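Local atomic coordinates of Lpg2148(MvcA) (Legionella pneumophila subsp. pneumophila str. Philadelphia 1, PDB entry 6K11), a protein that is a Legionella effector that, as a deamidase-related enzyme of probable Cif-like fold, appears to act as a deubiquitinase regulating the ubiquitin-conjugating enzyme UBE2N. Residues A[9-14]-A[341-346]; A[229-234]-A[299-304]; A[251-256]-A[262-267]; A[267-272]-A[309-314]. All blocks are in the same frame, centred on the assembly; numbering follows the deposited sequence.

The four contacts illustrate how pieces far apart in the chain are joined round a probable catalytic centre, which contacts 2 and 3 line. Contacts 2 and 3, whose centres are 13 Å apart, supply neighbouring strands of the same antiparallel sheet and meet where His232 NE2 lies 2.8 Å from Gln253 OE1, an arrangement consistent with a Cys-His-Gln site. Contact 4, centred 9 Å from contact 3, continues directly from it through Ser267, and Lys269 packs on Trp264. Contact 1 is more remote, 26 Å from contact 2 between centres, yet its N-terminal helix reaches contact 3 through His9 ND1 and Tyr252 OH, 2.6 Å apart, and contact 4 through Lys13, which forms salt bridges with Asp268 and Asp270.

Contact 1: A[9-14]-A[341-346]; sequences HKKLKS and KNLQET
A chi1 of 165° swings Lys11 CG away from its own amide nitrogen, and with the chain stretched as far as CE the lysine reaches across to Leu343. The result is a pairing of two nearly parallel helices, 4-19 and 336-351, whose local axes diverge by 27° and come no closer than 10.4 Å, so that long side chains must fill the interface. The lysine methylenes and the leucine run past each other in opposite directions, and the nearest atoms of this apolar stretch are Lys11 CE and Leu343 CB, 3.6 Å apart.

On the inner side, one branch of Leu343 turns to Leu12: its CD2 lies 3.9 Å from Leu12 CA and 4.1 Å from Leu12 CD1. Leu81 of helix 71-83 touches Leu12, and Met15 of helix 4-19 touches Leu343, continuing the apolar layer beyond the pair.

At the more accessible margin the character changes. The aliphatic part of Lys11 lies against leucine while its ammonium group finds an amide oxygen. Gln344 bends at chi2 (42°), which carries its carboxamide back toward Lys11, and NZ donates to Gln344 OE1 at 2.8 Å, tilted modestly from the carbonyl plane.

Contact 2: A[229-234]-A[299-304]; sequences IGSHSF and DIYAEF
Tyr301 touches Ser231 and His232 through the far end of its side chain, which crosses from helix 294-305 to strand 228-238 of the antiparallel sheet. The backbones themselves stay well apart: even the nearest pair of CA atoms, in His232 and Tyr301, is separated by 9.9 Å. The wide gap is spanned by one phenol, and the principle at work is that a local irregularity in the strand can present two consecutive residues to one partner. Ser231 and His232 both face Ile126 of strand 120-129 in a classic beta bulge, and both direct their CB atoms toward the helix.

The close-packed part is the small region where Ser231 OG, His232 CB and the phenol oxygen come together. Ser231 OG donates to Tyr301 OH at 3.0 Å, while His232 CB lies 3.6 Å from the same oxygen. The imidazole turns away from the phenol, and its NE2 is hydrogen-bonded to Gln253 OE1; Cys71 of helix 71-83 touches the His232 side chain. The looser side is the strand beyond the serine: Ser231 itself is partly exposed, and the residue before it, Gly230, is exposed.

Tyr301 OH has a second and stronger partner in Tyr255 OH, so two hydroxyls grip the phenol oxygen from separate parts of the chain. This chemistry implies a fixed polar junction beside His232, which, with Cys71 and Gln253, is placed in a way consistent with a Cys-His-Gln triad, as in Cif-like enzymes.

Contact 3: A[251-256]-A[262-267]; sequences PYQAYF and QDWFVS
Gln253 lies flat across the indole of Trp264. Its CG sits 3.4 Å from the centroid of the six-membered ring and only 5° off the ring normal, a CH-pi contact of nearly ideal direction, and the carboxamide follows the same face with its plane turned just 19° from the ring. CG lies between the backbone N and the carbonyl carbon (chi1 65°), a placement that folds the glutamine over the tryptophan; beyond it the chain runs out toward Trp264 CZ3, which is 3.5 Å from Gln253 NE2. The carboxamide is held at both ends, OE1 by His232 NE2 and NE2 by Phe305 O and His259.

The indole is also held at its edge. Trp264 NE1 donates in the ring plane to Pro251 O at 2.9 Å, a fairly straight bond on the hydrogen side, although the donor stands above the plane of the proline carbonyl. Face contact and edge bond together restrict both the tilt and the rotation of the ring. Gln253 N and O are buried here without a polar partner.

The one aromatic pair, Tyr252 and Phe265, is turned quite differently. Phe265 presents its edge to the face of Tyr252 in an offset edge-to-face arrangement, centroids 5.1 Å apart, with Phe265 CZ 3.3 Å from Tyr252 CD1. Helix 261-266 thus packs on the edge strand 250-252, while Trp264 probably helps to hold the orientation of Gln253, the probable glutamine of a Cif-like Cys-His-Gln site.

Contact 4: A[267-272]-A[309-314]; sequences SDKDEY and GREAFF
A buried lysine at the start of helix 269-274 ties that helix to the loop between helix 294-305 and strand 325-333 by a salt bridge: Lys269 NZ donates to Glu311 OE2 at 2.8 Å. The two side chains come from opposite directions, and the ammonium meets the carboxylate oxygen on its anti side, 25° out of the carboxylate plane. Lys269 runs out straight beyond CG, and CE comes to 3.6 Å from Glu311 OE2. Glu311 instead bends at chi2 (84°), which turns its carboxylate toward the lysine; its other oxygen, OE1, accepts a weak bond from Gly309 N at 2.9 Å within the same loop.

The lysine follows directly on a tight turn. Helix 261-266 ends in a Schellman motif in which Asp268 adopts positive phi (60°), and the same residue occupies the N-cap position of helix 269-274, although its side chain makes no capping bond. Directly after this junction Lys269 points its CB toward the loop, its aliphatic part running beside Trp264.

Besides the carboxylate, Lys269 NZ bonds to the backbone oxygens of Glu303 and Ser306, where helix 294-305 gives way to the loop. The positive charge so close to the carboxylate would probably favour the ionised form of Glu311.

Contact 1: A[9-14]-A[341-346]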
# COMPACT_ATOMS: atom_id res chain seq x y z
N HIS A 9 -10.43 -21.14 1.54
CA HIS A 9 -11.06 -19.86 1.87
C HIS A 9 -11.73 -19.91 3.23
O HIS A 9 -11.60 -18.98 4.04
CB HIS A 9 -12.08 -19.47 0.79
CG HIS A 9 -13.04 -18.41 1.24
ND1 HIS A 9 -12.69 -17.08 1.32
CD2 HIS A 9 -14.32 -18.49 1.67
CE1 HIS A 9 -13.73 -16.38 1.77
NE2 HIS A 9 -14.73 -17.22 1.98
N LYS A 10 -12.48 -20.99 3.51
CA LYS A 10 -13.20 -21.08 4.77
C LYS A 10 -12.24 -21.04 5.95
O LYS A 10 -12.51 -20.38 6.97
CB LYS A 10 -14.04 -22.36 4.79
CG LYS A 10 -14.72 -22.68 6.10
CD LYS A 10 -15.68 -23.86 5.88
CE LYS A 10 -16.54 -24.14 7.10
NZ LYS A 10 -17.25 -25.45 6.94
N LYS A 11 -11.12 -21.73 5.84
CA LYS A 11 -10.18 -21.83 6.95
C LYS A 11 -9.38 -20.55 7.12
O LYS A 11 -9.17 -20.10 8.25
CB LYS A 11 -9.25 -23.03 6.72
CG LYS A 11 -8.00 -23.08 7.59
CD LYS A 11 -7.48 -24.53 7.67
CE LYS A 11 -6.49 -24.72 8.82
NZ LYS A 11 -6.69 -25.95 9.61
N LEU A 12 -8.93 -19.95 6.01
CA LEU A 12 -8.23 -18.68 6.10
C LEU A 12 -9.13 -17.62 6.75
O LEU A 12 -8.69 -16.88 7.66
CB LEU A 12 -7.76 -18.24 4.71
CG LEU A 12 -7.28 -16.78 4.63
CD1 LEU A 12 -5.95 -16.62 5.37
CD2 LEU A 12 -7.17 -16.26 3.20
N LYS A 13 -10.39 -17.57 6.33
CA LYS A 13 -11.31 -16.58 6.90
C LYS A 13 -11.57 -16.86 8.37
O LYS A 13 -11.50 -15.96 9.21
CB LYS A 13 -12.62 -16.55 6.10
CG LYS A 13 -13.71 -15.73 6.78
CD LYS A 13 -14.84 -15.40 5.82
CE LYS A 13 -15.87 -14.50 6.49
NZ LYS A 13 -16.90 -14.04 5.53
N SER A 14 -11.87 -18.13 8.72
CA SER A 14 -12.18 -18.45 10.11
C SER A 14 -10.99 -18.16 11.02
O SER A 14 -11.15 -17.59 12.12
CB SER A 14 -12.62 -19.91 10.21
OG SER A 14 -12.92 -20.24 11.56
N LYS A 341 -2.16 -27.11 4.25
CA LYS A 341 -1.06 -27.51 5.13
C LYS A 341 -0.39 -26.30 5.77
O LYS A 341 -0.04 -26.35 6.96
CB LYS A 341 -0.03 -28.31 4.34
CG LYS A 341 1.07 -28.83 5.23
CD LYS A 341 1.55 -30.20 4.81
CE LYS A 341 2.72 -30.64 5.68
NZ LYS A 341 3.93 -30.86 4.86
N ASN A 342 -0.17 -25.24 5.01
CA ASN A 342 0.35 -24.00 5.58
C ASN A 342 -0.58 -23.45 6.66
O ASN A 342 -0.12 -22.99 7.71
CB ASN A 342 0.55 -22.96 4.48
CG ASN A 342 1.72 -23.31 3.57
OD1 ASN A 342 2.59 -24.09 3.95
ND2 ASN A 342 1.75 -22.74 2.37
N LEU A 343 -1.88 -23.46 6.40
CA LEU A 343 -2.85 -22.98 7.38
C LEU A 343 -2.86 -23.87 8.62
O LEU A 343 -2.96 -23.38 9.75
CB LEU A 343 -4.23 -22.90 6.74
CG LEU A 343 -4.41 -21.74 5.75
CD1 LEU A 343 -5.52 -22.06 4.75
CD2 LEU A 343 -4.71 -20.40 6.49
N GLN A 344 -2.75 -25.19 8.44
CA GLN A 344 -2.72 -26.08 9.59
C GLN A 344 -1.45 -25.89 10.41
O GLN A 344 -1.48 -25.99 11.65
CB GLN A 344 -2.87 -27.55 9.17
CG GLN A 344 -3.01 -28.51 10.35
CD GLN A 344 -3.94 -27.98 11.47
OE1 GLN A 344 -5.07 -27.52 11.21
NE2 GLN A 344 -3.46 -28.03 12.71
N GLU A 345 -0.32 -25.64 9.76
CA GLU A 345 0.91 -25.37 10.51
C GLU A 345 0.82 -24.05 11.27
O GLU A 345 1.34 -23.93 12.38
CB GLU A 345 2.12 -25.35 9.59
CG GLU A 345 2.56 -26.76 9.17
CD GLU A 345 3.49 -26.76 7.98
OE1 GLU A 345 3.77 -25.68 7.41
OE2 GLU A 345 3.93 -27.87 7.59
N THR A 346 0.14 -23.05 10.70
CA THR A 346 -0.11 -21.83 11.46
C THR A 346 -1.01 -22.10 12.65
O THR A 346 -0.78 -21.58 13.75
CB THR A 346 -0.70 -20.79 10.52
OG1 THR A 346 0.23 -20.58 9.46
CG2 THR A 346 -0.95 -19.47 11.26

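Contact 2: A[229-234]-A[299-304]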
# COMPACT_ATOMS: atom_id res chain seq x y z
N ILE A 229 2.37 6.22 -7.69
CA ILE A 229 2.72 5.74 -6.36
C ILE A 229 1.61 4.82 -5.85
O ILE A 229 0.43 5.04 -6.13
CB ILE A 229 2.98 6.91 -5.39
CG1 ILE A 229 3.40 6.42 -4.01
CG2 ILE A 229 1.78 7.81 -5.29
CD1 ILE A 229 3.77 7.55 -3.08
N GLY A 230 2.00 3.77 -5.11
CA GLY A 230 1.06 2.80 -4.58
C GLY A 230 -0.05 3.42 -3.74
O GLY A 230 0.21 4.21 -2.83
N SER A 231 -1.29 3.09 -4.07
CA SER A 231 -2.45 3.55 -3.31
C SER A 231 -3.08 2.44 -2.49
O SER A 231 -3.52 2.68 -1.36
CB SER A 231 -3.50 4.15 -4.27
OG SER A 231 -4.60 4.71 -3.57
N HIS A 232 -3.12 1.21 -3.01
CA HIS A 232 -3.82 0.14 -2.33
C HIS A 232 -3.36 -1.18 -2.93
O HIS A 232 -2.88 -1.23 -4.07
CB HIS A 232 -5.36 0.32 -2.43
CG HIS A 232 -6.15 -0.64 -1.60
ND1 HIS A 232 -5.77 -1.02 -0.33
CD2 HIS A 232 -7.32 -1.29 -1.85
CE1 HIS A 232 -6.65 -1.87 0.17
NE2 HIS A 232 -7.61 -2.04 -0.73
N SER A 233 -3.50 -2.23 -2.14
CA SER A 233 -3.13 -3.59 -2.53
C SER A 233 -4.22 -4.51 -2.00
O SER A 233 -4.76 -4.26 -0.92
CB SER A 233 -1.77 -3.97 -1.93
OG SER A 233 -1.60 -5.38 -1.89
N PHE A 234 -4.57 -5.53 -2.77
CA PHE A 234 -5.52 -6.53 -2.29
C PHE A 234 -5.39 -7.77 -3.14
O PHE A 234 -4.71 -7.78 -4.17
CB PHE A 234 -6.98 -6.01 -2.28
CG PHE A 234 -7.55 -5.66 -3.65
CD1 PHE A 234 -7.28 -4.43 -4.25
CD2 PHE A 234 -8.41 -6.55 -4.31
CE1 PHE A 234 -7.82 -4.09 -5.48
CE2 PHE A 234 -8.97 -6.21 -5.54
CZ PHE A 234 -8.66 -4.98 -6.13
N ASP A 299 -16.57 7.12 -5.21
CA ASP A 299 -17.66 6.20 -4.89
C ASP A 299 -17.24 4.74 -5.08
O ASP A 299 -17.59 3.88 -4.25
CB ASP A 299 -18.88 6.49 -5.77
CG ASP A 299 -19.68 7.71 -5.30
OD1 ASP A 299 -19.40 8.25 -4.19
OD2 ASP A 299 -20.58 8.12 -6.05
N ILE A 300 -16.53 4.43 -6.17
CA ILE A 300 -16.14 3.05 -6.42
C ILE A 300 -15.06 2.61 -5.44
O ILE A 300 -15.08 1.49 -4.91
CB ILE A 300 -15.67 2.88 -7.87
CG1 ILE A 300 -16.82 3.18 -8.84
CG2 ILE A 300 -15.13 1.45 -8.09
CD1 ILE A 300 -16.43 2.90 -10.28
N TYR A 301 -14.07 3.49 -5.23
CA TYR A 301 -13.00 3.23 -4.27
C TYR A 301 -13.58 2.94 -2.88
O TYR A 301 -13.21 1.96 -2.24
CB TYR A 301 -12.06 4.43 -4.24
CG TYR A 301 -10.68 4.17 -3.64
CD1 TYR A 301 -10.48 4.20 -2.27
CD2 TYR A 301 -9.58 3.93 -4.47
CE1 TYR A 301 -9.22 3.97 -1.72
CE2 TYR A 301 -8.31 3.71 -3.92
CZ TYR A 301 -8.14 3.74 -2.55
OH TYR A 301 -6.89 3.52 -2.02
N ALA A 302 -14.52 3.78 -2.43
CA ALA A 302 -15.13 3.58 -1.12
C ALA A 302 -15.96 2.30 -1.08
O ALA A 302 -15.89 1.52 -0.12
CB ALA A 302 -15.98 4.79 -0.75
N GLU A 303 -16.77 2.06 -2.13
CA GLU A 303 -17.59 0.85 -2.18
C GLU A 303 -16.73 -0.41 -2.05
O GLU A 303 -17.09 -1.34 -1.31
CB GLU A 303 -18.39 0.80 -3.48
CG GLU A 303 -19.29 -0.45 -3.64
CD GLU A 303 -20.02 -0.52 -5.01
OE1 GLU A 303 -19.77 0.36 -5.88
OE2 GLU A 303 -20.83 -1.44 -5.21
N PHE A 304 -15.61 -0.47 -2.76
CA PHE A 304 -14.83 -1.70 -2.76
C PHE A 304 -13.88 -1.81 -1.56
O PHE A 304 -13.62 -2.92 -1.09
CB PHE A 304 -14.03 -1.83 -4.06
CG PHE A 304 -14.86 -2.31 -5.24
CD1 PHE A 304 -16.23 -2.49 -5.11
CD2 PHE A 304 -14.26 -2.54 -6.48
CE1 PHE A 304 -17.01 -2.94 -6.20
CE2 PHE A 304 -15.01 -2.99 -7.57
CZ PHE A 304 -16.39 -3.19 -7.43

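Contact 3: A[251-256]-A[262-267]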
# COMPACT_ATOMS: atom_id res chain seq x y z
N PRO A 251 -12.71 -11.19 -2.30
CA PRO A 251 -11.62 -10.23 -2.09
C PRO A 251 -11.21 -10.19 -0.63
O PRO A 251 -12.04 -10.27 0.28
CB PRO A 251 -12.25 -8.89 -2.53
CG PRO A 251 -13.71 -9.04 -2.18
CD PRO A 251 -14.04 -10.53 -2.28
N TYR A 252 -9.89 -10.05 -0.43
CA TYR A 252 -9.26 -9.99 0.88
C TYR A 252 -8.41 -8.73 0.96
O TYR A 252 -7.65 -8.43 0.03
CB TYR A 252 -8.33 -11.20 1.12
CG TYR A 252 -8.92 -12.58 0.90
CD1 TYR A 252 -10.25 -12.85 1.16
CD2 TYR A 252 -8.09 -13.62 0.45
CE1 TYR A 252 -10.76 -14.17 0.95
CE2 TYR A 252 -8.58 -14.89 0.25
CZ TYR A 252 -9.90 -15.16 0.50
OH TYR A 252 -10.34 -16.45 0.29
N GLN A 253 -8.50 -8.01 2.09
CA GLN A 253 -7.65 -6.83 2.22
C GLN A 253 -7.57 -6.35 3.66
O GLN A 253 -8.41 -6.67 4.51
CB GLN A 253 -8.17 -5.68 1.34
CG GLN A 253 -9.55 -5.16 1.78
CD GLN A 253 -9.83 -3.81 1.18
OE1 GLN A 253 -9.82 -3.66 -0.04
NE2 GLN A 253 -10.03 -2.81 2.03
N ALA A 254 -6.54 -5.54 3.91
CA ALA A 254 -6.47 -4.58 5.00
C ALA A 254 -6.32 -3.18 4.41
O ALA A 254 -6.02 -3.01 3.23
CB ALA A 254 -5.27 -4.88 5.94
N TYR A 255 -6.58 -2.16 5.24
CA TYR A 255 -6.40 -0.77 4.82
C TYR A 255 -5.87 0.01 6.01
O TYR A 255 -6.60 0.21 6.99
CB TYR A 255 -7.70 -0.17 4.27
CG TYR A 255 -7.44 0.96 3.29
CD1 TYR A 255 -6.90 2.17 3.72
CD2 TYR A 255 -7.68 0.79 1.93
CE1 TYR A 255 -6.63 3.21 2.81
CE2 TYR A 255 -7.42 1.82 1.02
CZ TYR A 255 -6.89 3.02 1.46
OH TYR A 255 -6.63 4.01 0.54
N PHE A 256 -4.61 0.43 5.95
CA PHE A 256 -3.95 1.08 7.09
C PHE A 256 -4.75 2.28 7.59
O PHE A 256 -5.17 3.14 6.80
CB PHE A 256 -2.53 1.53 6.71
CG PHE A 256 -1.73 2.05 7.89
CD1 PHE A 256 -1.81 3.37 8.29
CD2 PHE A 256 -0.88 1.19 8.60
CE1 PHE A 256 -1.09 3.84 9.37
CE2 PHE A 256 -0.14 1.66 9.68
CZ PHE A 256 -0.25 2.98 10.06
N GLN A 262 -8.31 -9.08 9.70
CA GLN A 262 -9.24 -9.70 10.64
C GLN A 262 -10.57 -8.96 10.67
O GLN A 262 -11.64 -9.58 10.59
CB GLN A 262 -8.60 -9.74 12.04
CG GLN A 262 -9.61 -9.99 13.15
CD GLN A 262 -8.95 -10.06 14.51
OE1 GLN A 262 -8.12 -9.21 14.86
NE2 GLN A 262 -9.28 -11.09 15.28
N ASP A 263 -10.52 -7.62 10.79
CA ASP A 263 -11.73 -6.79 10.75
C ASP A 263 -12.51 -7.04 9.47
O ASP A 263 -13.74 -7.16 9.49
CB ASP A 263 -11.38 -5.28 10.80
CG ASP A 263 -10.77 -4.82 12.13
OD1 ASP A 263 -11.07 -5.38 13.20
OD2 ASP A 263 -9.98 -3.84 12.09
N TRP A 264 -11.80 -7.09 8.34
CA TRP A 264 -12.43 -7.32 7.05
C TRP A 264 -13.24 -8.61 7.05
O TRP A 264 -14.43 -8.61 6.70
CB TRP A 264 -11.34 -7.36 5.98
CG TRP A 264 -11.80 -7.57 4.57
CD1 TRP A 264 -11.82 -8.75 3.86
CD2 TRP A 264 -12.29 -6.56 3.68
NE1 TRP A 264 -12.28 -8.53 2.58
CE2 TRP A 264 -12.58 -7.20 2.45
CE3 TRP A 264 -12.51 -5.18 3.80
CZ2 TRP A 264 -13.08 -6.49 1.34
CZ3 TRP A 264 -12.99 -4.47 2.70
CH2 TRP A 264 -13.27 -5.13 1.48
N PHE A 265 -12.62 -9.71 7.49
CA PHE A 265 -13.32 -10.99 7.54
C PHE A 265 -14.43 -11.00 8.58
O PHE A 265 -15.50 -11.58 8.35
CB PHE A 265 -12.31 -12.11 7.82
CG PHE A 265 -11.53 -12.57 6.61
CD1 PHE A 265 -12.16 -12.92 5.43
CD2 PHE A 265 -10.16 -12.70 6.68
CE1 PHE A 265 -11.43 -13.37 4.34
CE2 PHE A 265 -9.42 -13.16 5.60
CZ PHE A 265 -10.06 -13.50 4.43
N VAL A 266 -14.21 -10.38 9.75
CA VAL A 266 -15.28 -10.33 10.75
C VAL A 266 -16.51 -9.60 10.19
O VAL A 266 -17.66 -9.96 10.50
CB VAL A 266 -14.77 -9.66 12.06
CG1 VAL A 266 -15.91 -9.38 13.02
CG2 VAL A 266 -13.71 -10.55 12.75
N SER A 267 -16.30 -8.59 9.35
CA SER A 267 -17.41 -7.83 8.78
C SER A 267 -18.08 -8.53 7.60
O SER A 267 -19.11 -8.05 7.14
CB SER A 267 -16.94 -6.45 8.31
OG SER A 267 -16.22 -6.55 7.09

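Contact 4: A[267-272]-A[309-314]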
# COMPACT_ATOMS: atom_id res chain seq x y z
N SER A 267 -16.30 -8.59 9.35
CA SER A 267 -17.41 -7.83 8.78
C SER A 267 -18.08 -8.53 7.60
O SER A 267 -19.11 -8.05 7.14
CB SER A 267 -16.94 -6.45 8.31
OG SER A 267 -16.22 -6.55 7.09
N ASP A 268 -17.50 -9.63 7.09
CA ASP A 268 -18.07 -10.37 5.95
C ASP A 268 -18.18 -9.48 4.70
O ASP A 268 -19.03 -9.73 3.83
CB ASP A 268 -19.44 -10.98 6.27
CG ASP A 268 -19.42 -11.94 7.45
OD1 ASP A 268 -18.60 -12.88 7.44
OD2 ASP A 268 -20.23 -11.75 8.38
N LYS A 269 -17.35 -8.44 4.60
CA LYS A 269 -17.39 -7.66 3.36
C LYS A 269 -16.86 -8.47 2.19
O LYS A 269 -17.20 -8.16 1.04
CB LYS A 269 -16.60 -6.35 3.51
CG LYS A 269 -16.79 -5.43 2.31
CD LYS A 269 -16.56 -3.98 2.66
CE LYS A 269 -16.48 -3.16 1.38
NZ LYS A 269 -16.39 -1.69 1.67
N ASP A 270 -16.05 -9.50 2.45
CA ASP A 270 -15.66 -10.40 1.37
C ASP A 270 -16.88 -11.08 0.75
O ASP A 270 -17.00 -11.16 -0.48
CB ASP A 270 -14.63 -11.43 1.88
CG ASP A 270 -15.21 -12.41 2.92
OD1 ASP A 270 -15.88 -11.97 3.89
OD2 ASP A 270 -14.97 -13.63 2.78
N GLU A 271 -17.79 -11.58 1.59
CA GLU A 271 -18.98 -12.27 1.09
C GLU A 271 -19.95 -11.29 0.46
O GLU A 271 -20.57 -11.59 -0.57
CB GLU A 271 -19.67 -13.04 2.23
CG GLU A 271 -18.85 -14.21 2.76
CD GLU A 271 -19.63 -15.11 3.72
OE1 GLU A 271 -18.98 -15.79 4.55
OE2 GLU A 271 -20.88 -15.12 3.64
N TYR A 272 -20.10 -10.11 1.07
CA TYR A 272 -20.94 -9.07 0.50
C TYR A 272 -20.53 -8.75 -0.94
O TYR A 272 -21.36 -8.75 -1.85
CB TYR A 272 -20.87 -7.80 1.36
CG TYR A 272 -21.81 -6.72 0.86
CD1 TYR A 272 -23.19 -6.79 1.11
CD2 TYR A 272 -21.33 -5.64 0.13
CE1 TYR A 272 -24.05 -5.82 0.64
CE2 TYR A 272 -22.19 -4.66 -0.35
CZ TYR A 272 -23.55 -4.75 -0.09
OH TYR A 272 -24.38 -3.77 -0.56
N GLY A 309 -19.53 -0.49 6.36
CA GLY A 309 -20.30 0.53 7.06
C GLY A 309 -19.76 1.95 6.93
O GLY A 309 -20.46 2.89 7.35
N ARG A 310 -18.55 2.14 6.40
CA ARG A 310 -17.99 3.48 6.23
C ARG A 310 -17.93 3.92 4.77
O ARG A 310 -17.24 4.89 4.44
CB ARG A 310 -16.58 3.57 6.84
CG ARG A 310 -16.47 3.02 8.26
CD ARG A 310 -16.81 4.07 9.28
NE ARG A 310 -15.80 5.11 9.32
CZ ARG A 310 -15.79 6.13 10.17
NH1 ARG A 310 -16.75 6.26 11.09
NH2 ARG A 310 -14.80 7.02 10.12
N GLU A 311 -18.67 3.25 3.89
CA GLU A 311 -18.60 3.53 2.46
C GLU A 311 -18.99 4.98 2.14
O GLU A 311 -18.49 5.55 1.17
CB GLU A 311 -19.51 2.55 1.71
CG GLU A 311 -18.98 1.10 1.60
CD GLU A 311 -19.29 0.23 2.84
OE1 GLU A 311 -20.00 0.71 3.76
OE2 GLU A 311 -18.83 -0.93 2.89
N ALA A 312 -19.85 5.60 2.97
CA ALA A 312 -20.29 6.98 2.70
C ALA A 312 -19.26 8.04 3.09
O ALA A 312 -19.34 9.17 2.60
CB ALA A 312 -21.61 7.27 3.44
N PHE A 313 -18.32 7.71 3.98
CA PHE A 313 -17.33 8.66 4.48
C PHE A 313 -15.92 8.42 3.95
O PHE A 313 -15.12 9.36 3.93
CB PHE A 313 -17.26 8.61 6.02
CG PHE A 313 -18.55 8.22 6.67
CD1 PHE A 313 -19.69 8.99 6.49
CD2 PHE A 313 -18.63 7.07 7.45
CE1 PHE A 313 -20.90 8.64 7.09
CE2 PHE A 313 -19.82 6.71 8.05
CZ PHE A 313 -20.96 7.50 7.87
N PHE A 314 -15.61 7.18 3.55
CA PHE A 314 -14.23 6.76 3.28
C PHE A 314 -13.53 7.70 2.31
O PHE A 314 -12.37 8.06 2.51
CB PHE A 314 -14.25 5.33 2.73
CG PHE A 314 -12.93 4.62 2.79
CD1 PHE A 314 -12.29 4.39 4.00
CD2 PHE A 314 -12.34 4.14 1.62
CE1 PHE A 314 -11.07 3.71 4.05
CE2 PHE A 314 -11.12 3.46 1.67
CZ PHE A 314 -10.49 3.25 2.88